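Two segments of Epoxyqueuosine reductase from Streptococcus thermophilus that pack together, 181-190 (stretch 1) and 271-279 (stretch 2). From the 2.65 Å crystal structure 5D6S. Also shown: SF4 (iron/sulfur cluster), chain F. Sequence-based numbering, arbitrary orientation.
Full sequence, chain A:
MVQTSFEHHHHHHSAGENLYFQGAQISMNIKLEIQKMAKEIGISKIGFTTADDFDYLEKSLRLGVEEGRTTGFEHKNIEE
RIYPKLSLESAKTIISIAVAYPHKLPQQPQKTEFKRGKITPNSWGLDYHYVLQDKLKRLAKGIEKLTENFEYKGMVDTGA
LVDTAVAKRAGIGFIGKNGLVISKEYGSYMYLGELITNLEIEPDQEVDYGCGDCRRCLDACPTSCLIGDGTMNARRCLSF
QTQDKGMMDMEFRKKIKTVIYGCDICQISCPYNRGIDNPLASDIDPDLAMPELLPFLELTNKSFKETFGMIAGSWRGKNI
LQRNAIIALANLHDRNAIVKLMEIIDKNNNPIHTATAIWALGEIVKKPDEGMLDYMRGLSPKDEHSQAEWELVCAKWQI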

# COMPACT_ATOMS: atom_id res chain seq x y z
N VAL A 181 -4.61 -6.13 10.43
CA VAL A 181 -5.75 -6.19 11.34
C VAL A 181 -6.94 -6.76 10.60
O VAL A 181 -7.34 -6.24 9.57
CB VAL A 181 -6.11 -4.81 11.90
CG1 VAL A 181 -7.53 -4.79 12.43
CG2 VAL A 181 -5.13 -4.42 13.00
N ILE A 182 -7.49 -7.84 11.15
CA ILE A 182 -8.57 -8.61 10.55
C ILE A 182 -9.82 -8.54 11.42
O ILE A 182 -9.79 -8.92 12.60
CB ILE A 182 -8.21 -10.11 10.47
CG1 ILE A 182 -6.76 -10.35 9.98
CG2 ILE A 182 -9.27 -10.86 9.67
CD1 ILE A 182 -6.60 -10.84 8.56
N SER A 183 -10.92 -8.06 10.86
CA SER A 183 -12.23 -8.14 11.53
C SER A 183 -13.08 -9.24 10.91
O SER A 183 -12.94 -9.54 9.72
CB SER A 183 -12.97 -6.80 11.43
OG SER A 183 -13.66 -6.68 10.19
N LYS A 184 -13.94 -9.85 11.73
CA LYS A 184 -14.95 -10.83 11.26
C LYS A 184 -15.88 -10.22 10.24
O LYS A 184 -16.18 -10.80 9.20
CB LYS A 184 -15.80 -11.33 12.43
CG LYS A 184 -15.49 -12.75 12.87
CD LYS A 184 -16.55 -13.31 13.81
CE LYS A 184 -16.37 -14.81 14.03
NZ LYS A 184 -17.52 -15.41 14.76
N GLU A 185 -16.31 -9.01 10.55
CA GLU A 185 -17.36 -8.31 9.82
C GLU A 185 -16.92 -7.89 8.40
O GLU A 185 -17.66 -8.10 7.44
CB GLU A 185 -17.79 -7.05 10.62
CG GLU A 185 -18.41 -7.30 11.99
CD GLU A 185 -17.40 -7.61 13.10
OE1 GLU A 185 -16.31 -8.17 12.83
OE2 GLU A 185 -17.70 -7.32 14.27
N TYR A 186 -15.72 -7.31 8.30
CA TYR A 186 -15.24 -6.67 7.06
C TYR A 186 -13.90 -7.18 6.55
O TYR A 186 -13.37 -6.64 5.58
CB TYR A 186 -15.12 -5.18 7.26
CG TYR A 186 -16.36 -4.54 7.80
CD1 TYR A 186 -17.43 -4.25 6.96
CD2 TYR A 186 -16.48 -4.23 9.15
CE1 TYR A 186 -18.59 -3.66 7.45
CE2 TYR A 186 -17.63 -3.66 9.65
CZ TYR A 186 -18.67 -3.38 8.79
OH TYR A 186 -19.79 -2.77 9.28
N GLY A 187 -13.37 -8.22 7.18
CA GLY A 187 -12.10 -8.80 6.76
C GLY A 187 -10.94 -7.91 7.16
O GLY A 187 -11.05 -7.14 8.11
N SER A 188 -9.82 -8.02 6.42
CA SER A 188 -8.69 -7.07 6.55
C SER A 188 -8.89 -5.84 5.67
O SER A 188 -8.19 -4.84 5.85
CB SER A 188 -7.35 -7.72 6.23
OG SER A 188 -7.47 -8.63 5.15
N TYR A 189 -9.89 -5.88 4.79
CA TYR A 189 -10.16 -4.74 3.89
C TYR A 189 -10.76 -3.55 4.61
O TYR A 189 -11.85 -3.07 4.26
CB TYR A 189 -10.95 -5.18 2.63
CG TYR A 189 -10.23 -6.29 1.85
CD1 TYR A 189 -8.93 -6.10 1.35
CD2 TYR A 189 -10.83 -7.53 1.66
CE1 TYR A 189 -8.27 -7.10 0.66
CE2 TYR A 189 -10.17 -8.53 0.97
CZ TYR A 189 -8.89 -8.32 0.47
OH TYR A 189 -8.27 -9.34 -0.23
N MET A 190 -9.99 -3.05 5.57
CA MET A 190 -10.28 -1.81 6.32
C MET A 190 -9.09 -0.84 6.39
O MET A 190 -7.94 -1.25 6.61
CB MET A 190 -10.64 -2.13 7.78
CG MET A 190 -11.70 -3.20 8.00
SD MET A 190 -11.80 -3.63 9.75
CE MET A 190 -10.30 -4.60 10.00
N PRO A 271 -8.65 -16.69 4.74
CA PRO A 271 -9.99 -17.23 4.95
C PRO A 271 -10.99 -16.17 5.34
O PRO A 271 -12.10 -16.16 4.83
CB PRO A 271 -9.80 -18.19 6.12
CG PRO A 271 -8.38 -18.62 6.02
CD PRO A 271 -7.63 -17.44 5.50
N TYR A 272 -10.59 -15.25 6.22
CA TYR A 272 -11.50 -14.20 6.68
C TYR A 272 -11.97 -13.26 5.59
O TYR A 272 -12.89 -12.48 5.82
CB TYR A 272 -10.87 -13.37 7.79
CG TYR A 272 -10.75 -14.08 9.11
CD1 TYR A 272 -9.65 -14.89 9.39
CD2 TYR A 272 -11.74 -13.93 10.09
CE1 TYR A 272 -9.54 -15.53 10.63
CE2 TYR A 272 -11.64 -14.57 11.32
CZ TYR A 272 -10.54 -15.35 11.59
OH TYR A 272 -10.46 -15.96 12.81
N ASN A 273 -11.32 -13.31 4.43
CA ASN A 273 -11.74 -12.47 3.29
C ASN A 273 -12.58 -13.26 2.28
O ASN A 273 -13.16 -12.68 1.36
CB ASN A 273 -10.54 -11.81 2.61
CG ASN A 273 -9.92 -10.69 3.47
OD1 ASN A 273 -10.62 -9.82 3.96
ND2 ASN A 273 -8.59 -10.73 3.65
N ARG A 274 -12.65 -14.57 2.50
CA ARG A 274 -13.42 -15.53 1.69
C ARG A 274 -14.71 -14.94 1.10
O ARG A 274 -14.90 -14.99 -0.12
CB ARG A 274 -13.74 -16.78 2.53
CG ARG A 274 -14.30 -17.97 1.79
CD ARG A 274 -13.29 -18.62 0.87
NE ARG A 274 -13.97 -19.75 0.22
CZ ARG A 274 -13.96 -20.03 -1.09
NH1 ARG A 274 -13.22 -19.33 -1.95
NH2 ARG A 274 -14.66 -21.06 -1.54
N GLY A 275 -15.58 -14.38 1.93
CA GLY A 275 -16.86 -13.92 1.44
C GLY A 275 -17.35 -12.59 1.95
O GLY A 275 -18.36 -12.52 2.65
N ILE A 276 -16.64 -11.52 1.60
CA ILE A 276 -17.13 -10.18 1.87
C ILE A 276 -17.21 -9.39 0.57
O ILE A 276 -16.37 -9.55 -0.31
CB ILE A 276 -16.24 -9.38 2.86
CG1 ILE A 276 -15.79 -10.23 4.03
CG2 ILE A 276 -17.01 -8.19 3.42
CD1 ILE A 276 -14.43 -10.79 3.82
N ASP A 277 -18.24 -8.58 0.46
CA ASP A 277 -18.19 -7.39 -0.38
C ASP A 277 -18.45 -6.22 0.59
O ASP A 277 -19.09 -6.41 1.61
CB ASP A 277 -19.14 -7.48 -1.61
CG ASP A 277 -20.54 -6.90 -1.37
OD1 ASP A 277 -20.80 -6.24 -0.33
OD2 ASP A 277 -21.39 -7.09 -2.26
N ASN A 278 -17.90 -5.05 0.29
CA ASN A 278 -17.90 -3.95 1.24
C ASN A 278 -18.50 -2.68 0.60
O ASN A 278 -18.79 -2.68 -0.59
CB ASN A 278 -16.47 -3.74 1.77
CG ASN A 278 -16.10 -4.70 2.90
OD1 ASN A 278 -16.97 -5.35 3.48
ND2 ASN A 278 -14.82 -4.76 3.25
N PRO A 279 -18.72 -1.61 1.39
CA PRO A 279 -19.62 -0.55 0.91
C PRO A 279 -19.10 0.41 -0.21
O PRO A 279 -19.43 0.20 -1.37
CB PRO A 279 -19.99 0.22 2.19
CG PRO A 279 -19.37 -0.52 3.33
CD PRO A 279 -18.28 -1.37 2.77
FE1 SF4 F . -2.79 -15.51 7.40
FE2 SF4 F . -4.68 -17.26 7.73
FE3 SF4 F . -5.28 -14.84 7.30
FE4 SF4 F . -4.18 -15.62 9.53
S1 SF4 F . -6.10 -16.05 8.81
S2 SF4 F . -3.74 -13.91 8.37
S3 SF4 F . -2.84 -17.11 8.77
S4 SF4 F . -4.25 -16.13 6.02

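What holds the two stretches together most firmly? The amide side chain of Asn 273 reaches across and bonds Ser 188 at two points. Its ND2 donates to Ser 188 OG at 2.8 Å in a nearly straight bond, while its OD1 accepts from Ser 188 N at 3.2 Å, with a more bent N-H...O angle of 147°. A carboxamide carries a donor and an acceptor side by side, so one asparagine can engage both the backbone and the hydroxyl of a single serine.

Why does a glycine sit beside this asparagine? Gly 187 adopts a positive phi of 74°, and Gly 187 CA lies 3.3 Å from Asn 273 OD1 and 5.1 Å from Asn 273 CA. An ideal CB on Gly 187 would fall 2.1 Å from Asn 273 OD1, a clash, so the close approach depends on the bare backbone. The turn is also tied within its own stretch: Ser 183 N donates to Gly 187 O at 2.9 Å, and Tyr 186 N donates to Ser 183 OG at 2.9 Å.

Does a second asparagine help? Asn 278 ND2 donates to Tyr 186 O at 3.3 Å, a weak bond despite its good angle of 167°. Its OD1 lies 3.7 Å from Tyr 186 CD1, at the edge of the ring, although the CA-to-CB bond of Tyr 186 points away from stretch 2.

What packs around these polar contacts? The CA-to-CB bond of Ile 182 points toward stretch 2, and its CG2 lies 3.5 Å from Tyr 272 CB, an apolar contact. The same tyrosine places CD1 3.8 Å from S1 of the iron/sulfur cluster, so the contact between the stretches borders the cofactor. Ile 276 packs largely against backbone, with CD1 4.2 Å from Gly 187 CA and CG2 4.1 Å from Glu 185 O.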